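Local structure of putative lipoprotein YcdA (Bacillus subtilis subsp. subtilis str. 168, 4R4G) at residues A[145-150]-A[222-227]; A[237-242]-A[292-297]; A[242-247]-A[287-292]. The protein is a putative membrane-anchored lipoprotein of unknown function, built from an N-terminal Ig-like domain and a C-terminal alpha/beta domain. All coordinates share one frame; numbering follows the deposited sequence. Where two conformers were deposited one is given.

Overall arrangement
All three interactions belong to the C-terminal domain. Interactions 1 and 2 meet along the pairing of strands 221-230 and 233-244, where I222 packs on A238. Interaction 1 seats helix 145-157 on this sheet through small side chains and a buried hydroxyl pair, close to the centre of the chain. Interaction 2 is sheet pairing proper, backbone bonds with one mainly apolar, buried face and one polar, more open face. Interaction 3 carries strand 233-244 onward to the loop before strand 293-301 and shares P242 and E292 with interaction 2. Partly buried and farthest out, its centre about 24 Å from the chain centre, it rests on two backbone bonds and packing of P242 and D244 on A289.

Interaction 1 of 3, residues A[145-150]-A[222-227]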
loop_
_atom_site.group_PDB
_atom_site.type_symbol
_atom_site.label_atom_id
_atom_site.label_comp_id
_atom_site.label_asym_id
_atom_site.label_seq_id
_atom_site.Cartn_x
_atom_site.Cartn_y
_atom_site.Cartn_z
ATOM N N ASP A 145 1.626 -0.362 6.573
ATOM C CA ASP A 145 0.351 -0.511 7.290
ATOM C C ASP A 145 -0.857 -0.678 6.347
ATOM O O ASP A 145 -1.746 -1.491 6.647
ATOM C CB ASP A 145 0.090 0.687 8.220
ATOM C CG ASP A 145 0.737 0.608 9.595
ATOM O OD1 ASP A 145 1.597 -0.307 9.813
ATOM O OD2 ASP A 145 0.411 1.469 10.451
ATOM N N SER A 146 -0.898 0.095 5.224
ATOM C CA SER A 146 -1.994 0.035 4.260
ATOM C C SER A 146 -2.035 -1.303 3.549
ATOM O O SER A 146 -3.135 -1.784 3.249
ATOM C CB SER A 146 -1.921 1.170 3.243
ATOM O OG SER A 146 -0.615 1.351 2.733
ATOM N N ALA A 147 -0.845 -1.903 3.274
ATOM C CA ALA A 147 -0.738 -3.205 2.605
ATOM C C ALA A 147 -1.214 -4.293 3.561
ATOM O O ALA A 147 -1.934 -5.204 3.141
ATOM C CB ALA A 147 0.684 -3.463 2.139
ATOM N N LYS A 148 -0.878 -4.158 4.865
ATOM C CA LYS A 148 -1.314 -5.074 5.923
ATOM C C LYS A 148 -2.852 -5.064 5.914
ATOM O O LYS A 148 -3.470 -6.122 5.743
ATOM C CB LYS A 148 -0.698 -4.696 7.300
ATOM C CG LYS A 148 0.843 -4.903 7.387
ATOM C CD LYS A 148 1.448 -4.572 8.782
ATOM C CE LYS A 148 2.961 -4.363 8.779
ATOM N NZ LYS A 148 3.364 -2.905 8.763
ATOM N N ALA A 149 -3.454 -3.864 5.950
ATOM C CA ALA A 149 -4.896 -3.672 5.850
ATOM C C ALA A 149 -5.474 -4.263 4.540
ATOM O O ALA A 149 -6.452 -5.001 4.628
ATOM C CB ALA A 149 -5.238 -2.204 5.962
ATOM N N LEU A 150 -4.858 -4.019 3.357
ATOM C CA LEU A 150 -5.367 -4.598 2.099
ATOM C C LEU A 150 -5.368 -6.139 2.152
ATOM O O LEU A 150 -6.327 -6.773 1.704
ATOM C CB LEU A 150 -4.608 -4.119 0.855
ATOM C CG LEU A 150 -5.080 -4.804 -0.434
ATOM C CD1 LEU A 150 -6.490 -4.370 -0.818
ATOM C CD2 LEU A 150 -4.120 -4.623 -1.557
ATOM N N ILE A 222 -1.413 -13.535 -2.846
ATOM C CA ILE A 222 -1.332 -12.089 -2.950
ATOM C C ILE A 222 -0.073 -11.601 -2.224
ATOM O O ILE A 222 0.176 -11.949 -1.066
ATOM C CB ILE A 222 -2.601 -11.345 -2.472
ATOM C CG1 ILE A 222 -2.381 -9.818 -2.553
ATOM C CG2 ILE A 222 -3.034 -11.783 -1.053
ATOM C CD1 ILE A 222 -3.612 -8.923 -2.511
ATOM N N GLN A 223 0.722 -10.807 -2.924
ATOM C CA GLN A 223 1.857 -10.092 -2.359
ATOM C C GLN A 223 1.444 -8.640 -2.396
ATOM O O GLN A 223 1.156 -8.132 -3.485
ATOM C CB GLN A 223 3.160 -10.354 -3.135
ATOM C CG GLN A 223 3.853 -11.681 -2.823
ATOM C CD GLN A 223 5.217 -11.746 -3.482
ATOM O OE1 GLN A 223 5.385 -12.339 -4.557
ATOM N NE2 GLN A 223 6.219 -11.107 -2.873
ATOM N N ALA A 224 1.291 -8.004 -1.224
ATOM C CA ALA A 224 0.842 -6.607 -1.151
ATOM C C ALA A 224 1.951 -5.667 -0.652
ATOM O O ALA A 224 2.534 -5.879 0.417
ATOM C CB ALA A 224 -0.377 -6.497 -0.247
ATOM N N LYS A 225 2.240 -4.621 -1.428
ATOM C CA LYS A 225 3.243 -3.636 -1.044
ATOM C C LYS A 225 2.713 -2.247 -1.220
ATOM O O LYS A 225 2.238 -1.927 -2.302
ATOM C CB LYS A 225 4.530 -3.792 -1.877
ATOM C CG LYS A 225 5.667 -2.949 -1.315
ATOM C CD LYS A 225 6.818 -2.699 -2.257
ATOM C CE LYS A 225 7.688 -1.640 -1.610
ATOM N NZ LYS A 225 8.978 -1.410 -2.315
ATOM N N THR A 226 2.809 -1.413 -0.179
ATOM C CA THR A 226 2.481 0.015 -0.273
ATOM C C THR A 226 3.619 0.675 -1.076
ATOM O O THR A 226 4.792 0.572 -0.679
ATOM C CB THR A 226 2.314 0.642 1.101
ATOM O OG1 THR A 226 1.365 -0.129 1.837
ATOM C CG2 THR A 226 1.854 2.071 1.014
ATOM N N THR A 227 3.279 1.295 -2.217
ATOM C CA THR A 227 4.271 1.903 -3.089
ATOM C C THR A 227 4.367 3.436 -2.877
ATOM O O THR A 227 5.444 4.008 -3.084
ATOM C CB THR A 227 4.006 1.506 -4.536
ATOM O OG1 THR A 227 2.660 1.822 -4.910
ATOM C CG2 THR A 227 4.268 0.036 -4.773
#
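The methyl group of A147 reaches from the helix onto the backbone of the strand, its CB 3.5 Å from A224 O and 4.0 Å from A224 CB. The same methyl also borders the hydroxyl of T226, with A147 CB 3.4 Å from T226 OG1. Because both A147 and A224 carry nothing beyond CB, helix and strand come close: the axes of the two segments approach to 6.7 Å at an angle of 147°. One turn further along the helix, L150 extends the apolar part: its CD2 branch lies 4.4 Å from both A224 CB and I222 CD1, a looser touch than that of the two alanines. This is a helix laid on one face of the mixed sheet of the C-terminal DUF5105 domain, whose family is probably related to NTF2-like proteins. S146 and L150 also reach past strand 221-230 to V236 and M299, on the next two strands, so helix 145-157 spans several strands of the sheet. At the other end of the contact the chemistry turns polar. S146 OG and T226 OG1 are hydrogen-bonded at 2.6 Å, and either may be the donor. S146 OG stands between its own backbone N and carbonyl carbon (chi1 45°), whereas T226 OG1 sits anti to its carbonyl carbon (chi1 -53°), and the two hydroxyls thereby face each other in a buried place. The methyl CG2 of T226 flanks the serine hydroxyl as well. Just before the helix, Q144 OE1 accepts from the backbone N of T226, adding a second polar tie at this residue. On the outer side of the helix, K148 NZ makes a weak salt bridge with D145 OD1 at 3.3 Å, while D145 OD2 pairs with K142.

Interaction 2 of 3, residues A[237-242]-A[292-297]; sequences EATVKP and EKTVEV
The carboxylates of E237 and E296 stand with their planes 64° apart, OE1 of E237 3.6 Å from OE2 of E296, two like charges close together. At the other end of the two strands the carboxylate of E292 is covered on one face by the T239 methyl, whose CG2 lies 3.4 Å from E292 OE1. Between these acids T239 and T294 form a non-hydrogen-bonded pair. T294 OG1 is anti to the carbonyl carbon (chi1 -48°), which leaves the methyl CG2 anti to the backbone N, where it meets E237 CG at 3.3 Å and flanks T239 OG1. An alanine in place of E237 would probably open a gap beside the T294 methyl, which would lose its contact with E237 CG. On the opposite face A238 packs on L150 and L319, V240 on F323 and V295 on E318; K293 also starts out this way, but its chain leads off to the exposed side. Strands 233-244 and 293-301 thus run antiparallel as neighbours in the mixed sheet of the C-terminal domain. A238 and V295 are a hydrogen-bonded pair with two bonds of 2.8 Å, from A238 N to V295 O and from V295 N to A238 O. V240 and K293 repeat the pattern, and the bond from V240 N to K293 O is nearly straight at 179°. The adjacent CA-H groups of T294, T239 and E292 also lean on carbonyl oxygens of the partner strand. With the backbone fixing the register, the proximity of E237 and E296 may raise the pKa of one acid slightly, though the open face would let solvent screen the charges.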
loop_
_atom_site.group_PDB
_atom_site.type_symbol
_atom_site.label_atom_id
_atom_site.label_comp_id
_atom_site.label_asym_id
_atom_site.label_seq_id
_atom_site.Cartn_x
_atom_site.Cartn_y
_atom_site.Cartn_z
ATOM N N GLU A 237 0.247 -1.930 -4.141
ATOM C CA GLU A 237 0.512 -2.708 -5.334
ATOM C C GLU A 237 0.300 -4.173 -4.968
ATOM O O GLU A 237 1.061 -4.741 -4.177
ATOM C CB GLU A 237 1.943 -2.411 -5.794
ATOM C CG GLU A 237 2.321 -2.899 -7.175
ATOM C CD GLU A 237 3.427 -2.093 -7.833
ATOM O OE1 GLU A 237 3.281 -0.851 -7.952
ATOM O OE2 GLU A 237 4.430 -2.712 -8.259
ATOM N N ALA A 238 -0.790 -4.759 -5.464
ATOM C CA ALA A 238 -1.130 -6.151 -5.181
ATOM C C ALA A 238 -0.694 -7.038 -6.323
ATOM O O ALA A 238 -1.123 -6.839 -7.459
ATOM C CB ALA A 238 -2.616 -6.284 -4.942
ATOM N N THR A 239 0.212 -7.974 -6.041
ATOM C CA THR A 239 0.687 -8.888 -7.070
ATOM C C THR A 239 -0.010 -10.183 -6.759
ATOM O O THR A 239 0.206 -10.792 -5.704
ATOM C CB THR A 239 2.227 -8.924 -7.142
ATOM O OG1 THR A 239 2.747 -7.583 -7.334
ATOM C CG2 THR A 239 2.728 -9.853 -8.233
ATOM N N VAL A 240 -0.915 -10.562 -7.653
ATOM C CA VAL A 240 -1.772 -11.693 -7.427
ATOM C C VAL A 240 -1.475 -12.848 -8.360
ATOM O O VAL A 240 -1.463 -12.667 -9.582
ATOM C CB VAL A 240 -3.262 -11.236 -7.575
ATOM C CG1 VAL A 240 -4.237 -12.424 -7.518
ATOM C CG2 VAL A 240 -3.634 -10.171 -6.535
ATOM N N LYS A 241 -1.274 -14.051 -7.754
ATOM C CA LYS A 241 -1.113 -15.336 -8.426
ATOM C C LYS A 241 -2.530 -15.928 -8.494
ATOM O O LYS A 241 -3.071 -16.269 -7.434
ATOM C CB LYS A 241 -0.125 -16.229 -7.637
ATOM C CG LYS A 241 0.120 -17.627 -8.228
ATOM C CD LYS A 241 1.158 -18.442 -7.417
ATOM C CE LYS A 241 0.618 -19.053 -6.134
ATOM N NZ LYS A 241 1.693 -19.650 -5.301
ATOM N N PRO A 242 -3.204 -15.965 -9.663
ATOM C CA PRO A 242 -4.582 -16.463 -9.671
ATOM C C PRO A 242 -4.710 -17.969 -9.714
ATOM O O PRO A 242 -3.746 -18.653 -10.035
ATOM C CB PRO A 242 -5.154 -15.867 -10.959
ATOM C CG PRO A 242 -4.006 -15.739 -11.856
ATOM C CD PRO A 242 -2.774 -15.555 -11.018
ATOM N N GLU A 292 1.115 -13.829 -13.158
ATOM C CA GLU A 292 0.788 -12.932 -12.061
ATOM C C GLU A 292 0.193 -11.668 -12.645
ATOM O O GLU A 292 0.497 -11.322 -13.787
ATOM C CB GLU A 292 2.033 -12.584 -11.231
ATOM C CG GLU A 292 2.410 -13.602 -10.169
ATOM C CD GLU A 292 3.481 -13.159 -9.182
ATOM O OE1 GLU A 292 4.427 -12.439 -9.590
ATOM O OE2 GLU A 292 3.373 -13.543 -7.994
ATOM N N LYS A 293 -0.649 -10.982 -11.886
ATOM C CA LYS A 293 -1.224 -9.714 -12.308
ATOM C C LYS A 293 -1.003 -8.739 -11.182
ATOM O O LYS A 293 -1.168 -9.085 -10.011
ATOM C CB LYS A 293 -2.712 -9.853 -12.681
ATOM C CG LYS A 293 -3.249 -8.719 -13.570
ATOM C CD LYS A 293 -4.534 -9.132 -14.289
ATOM C CE LYS A 293 -5.021 -8.133 -15.315
ATOM N NZ LYS A 293 -6.008 -8.748 -16.251
ATOM N N THR A 294 -0.548 -7.549 -11.522
ATOM C CA THR A 294 -0.300 -6.534 -10.514
ATOM C C THR A 294 -1.404 -5.489 -10.624
ATOM O O THR A 294 -1.683 -4.998 -11.718
ATOM C CB THR A 294 1.104 -5.980 -10.659
ATOM O OG1 THR A 294 2.015 -7.079 -10.775
ATOM C CG2 THR A 294 1.498 -5.136 -9.482
ATOM N N VAL A 295 -2.090 -5.216 -9.519
ATOM C CA VAL A 295 -3.204 -4.269 -9.509
ATOM C C VAL A 295 -2.883 -3.196 -8.515
ATOM O O VAL A 295 -2.448 -3.508 -7.412
ATOM C CB VAL A 295 -4.571 -4.955 -9.196
ATOM C CG1 VAL A 295 -5.710 -3.940 -9.134
ATOM C CG2 VAL A 295 -4.895 -6.027 -10.218
ATOM N N GLU A 296 -3.085 -1.938 -8.887
ATOM C CA GLU A 296 -2.873 -0.840 -7.954
ATOM C C GLU A 296 -4.203 -0.547 -7.318
ATOM O O GLU A 296 -5.224 -0.506 -8.007
ATOM C CB GLU A 296 -2.263 0.397 -8.627
ATOM C CG GLU A 296 -0.766 0.276 -8.842
ATOM C CD GLU A 296 -0.055 1.531 -9.308
ATOM O OE1 GLU A 296 -0.556 2.188 -10.251
ATOM O OE2 GLU A 296 1.040 1.821 -8.767
ATOM N N VAL A 297 -4.207 -0.450 -5.998
ATOM C CA VAL A 297 -5.414 -0.264 -5.204
ATOM C C VAL A 297 -5.180 0.899 -4.254
ATOM O O VAL A 297 -4.138 0.961 -3.600
ATOM C CB VAL A 297 -5.750 -1.602 -4.464
ATOM C CG1 VAL A 297 -6.593 -1.387 -3.214
ATOM C CG2 VAL A 297 -6.421 -2.597 -5.401
#

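Interaction 3 of 3, residues A[242-247]-A[287-292]; sequences PVDASS and GPASSE
P242 and A289 make the close side of this contact, the ring atom P242 CG lying 3.8 Å from A289 CB while P242 O takes the backbone N-H of A289 at 2.7 Å. The neighbouring ring carbon, P242 CD, rests 3.5 Å from S291 O. Next in line, D244 N donates to G287 O at 2.8 Å, and D244 CB comes to 3.8 Å from A289 CB. The methyl of A289 is therefore flanked by the P242 ring and the D244 side chain, and K325 of strand 324-325 covers the group further. Between the two backbone bonds V243 and P288 form a single beta bridge, through which the end of strand 233-244 is tied to the loop leading into strand 293-301. V243 turns its own side chain from the loop and packs on helix 203-219 through L216 and N219. Toward solvent the contact thins. The exposed P288 brings its CA and CB to P242 O, while S291 OG is engaged by K325. D244, partly exposed, has its CG anti to the backbone N (chi1 -179°), and the carboxylate serves the chain beyond the strand: OD1 accepts from S246 N at 3.2 Å, an Asx turn, and from S246 OG at 2.7 Å. Both donors reach OD1 from the same face of the carboxylate, well out of its plane, just before helix 248-260 begins.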
loop_
_atom_site.group_PDB
_atom_site.type_symbol
_atom_site.label_atom_id
_atom_site.label_comp_id
_atom_site.label_asym_id
_atom_site.label_seq_id
_atom_site.Cartn_x
_atom_site.Cartn_y
_atom_site.Cartn_z
ATOM N N PRO A 242 -3.204 -15.965 -9.663
ATOM C CA PRO A 242 -4.582 -16.463 -9.671
ATOM C C PRO A 242 -4.710 -17.969 -9.714
ATOM O O PRO A 242 -3.746 -18.653 -10.035
ATOM C CB PRO A 242 -5.154 -15.867 -10.959
ATOM C CG PRO A 242 -4.006 -15.739 -11.856
ATOM C CD PRO A 242 -2.774 -15.555 -11.018
ATOM N N VAL A 243 -5.920 -18.472 -9.432
ATOM C CA VAL A 243 -6.257 -19.866 -9.598
ATOM C C VAL A 243 -6.474 -19.992 -11.127
ATOM O O VAL A 243 -7.084 -19.099 -11.726
ATOM C CB VAL A 243 -7.504 -20.261 -8.720
ATOM C CG1 VAL A 243 -8.205 -21.497 -9.230
ATOM C CG2 VAL A 243 -7.134 -20.456 -7.257
ATOM N N ASP A 244 -5.918 -21.042 -11.767
ATOM C CA ASP A 244 -6.120 -21.256 -13.202
ATOM C C ASP A 244 -7.382 -22.078 -13.396
ATOM O O ASP A 244 -7.353 -23.299 -13.266
ATOM C CB ASP A 244 -4.896 -21.913 -13.875
ATOM C CG ASP A 244 -5.033 -22.138 -15.377
ATOM O OD1 ASP A 244 -5.951 -21.548 -15.990
ATOM O OD2 ASP A 244 -4.212 -22.891 -15.940
ATOM N N ALA A 245 -8.488 -21.390 -13.693
ATOM C CA ALA A 245 -9.817 -21.972 -13.874
ATOM C C ALA A 245 -10.118 -22.248 -15.341
ATOM O O ALA A 245 -11.282 -22.491 -15.703
ATOM C CB ALA A 245 -10.873 -21.051 -13.289
ATOM N N SER A 246 -9.061 -22.277 -16.174
ATOM C CA SER A 246 -9.180 -22.530 -17.607
ATOM C C SER A 246 -9.906 -23.826 -17.874
ATOM O O SER A 246 -10.762 -23.862 -18.758
ATOM C CB SER A 246 -7.810 -22.535 -18.284
ATOM O OG SER A 246 -6.897 -23.421 -17.655
ATOM N N SER A 247 -9.647 -24.857 -17.054
ATOM C CA SER A 247 -10.270 -26.178 -17.214
ATOM C C SER A 247 -11.647 -26.327 -16.591
ATOM O O SER A 247 -12.322 -27.301 -16.924
ATOM C CB SER A 247 -9.373 -27.255 -16.614
ATOM O OG SER A 247 -9.143 -27.029 -15.233
ATOM N N GLY A 287 -5.316 -25.533 -9.569
ATOM C CA GLY A 287 -4.078 -24.952 -9.057
ATOM C C GLY A 287 -3.807 -23.538 -9.521
ATOM O O GLY A 287 -4.533 -23.011 -10.366
ATOM N N PRO A 288 -2.753 -22.886 -9.004
ATOM C CA PRO A 288 -2.448 -21.530 -9.466
ATOM C C PRO A 288 -1.991 -21.482 -10.919
ATOM O O PRO A 288 -1.492 -22.480 -11.467
ATOM C CB PRO A 288 -1.321 -21.071 -8.541
ATOM C CG PRO A 288 -1.205 -22.081 -7.488
ATOM C CD PRO A 288 -1.756 -23.341 -8.023
ATOM N N ALA A 289 -2.186 -20.311 -11.541
ATOM C CA ALA A 289 -1.766 -20.040 -12.902
ATOM C C ALA A 289 -0.279 -19.706 -12.909
ATOM O O ALA A 289 0.271 -19.331 -11.865
ATOM C CB ALA A 289 -2.581 -18.896 -13.476
ATOM N N SER A 290 0.380 -19.881 -14.068
ATOM C CA SER A 290 1.812 -19.580 -14.264
ATOM C C SER A 290 2.099 -18.084 -14.000
ATOM O O SER A 290 2.978 -17.738 -13.198
ATOM C CB SER A 290 2.233 -19.959 -15.684
ATOM O OG SER A 290 1.168 -19.790 -16.609
ATOM N N SER A 291 1.273 -17.218 -14.635
ATOM C CA SER A 291 1.288 -15.754 -14.604
ATOM C C SER A 291 0.882 -15.139 -13.254
ATOM O O SER A 291 0.399 -15.817 -12.347
ATOM C CB SER A 291 0.350 -15.212 -15.682
ATOM O OG SER A 291 -0.976 -15.696 -15.527
ATOM N N GLU A 292 1.115 -13.829 -13.158
ATOM C CA GLU A 292 0.788 -12.932 -12.061
ATOM C C GLU A 292 0.193 -11.668 -12.645
ATOM O O GLU A 292 0.497 -11.322 -13.787
ATOM C CB GLU A 292 2.033 -12.584 -11.231
ATOM C CG GLU A 292 2.410 -13.602 -10.169
ATOM C CD GLU A 292 3.481 -13.159 -9.182
ATOM O OE1 GLU A 292 4.427 -12.439 -9.590
ATOM O OE2 GLU A 292 3.373 -13.543 -7.994
#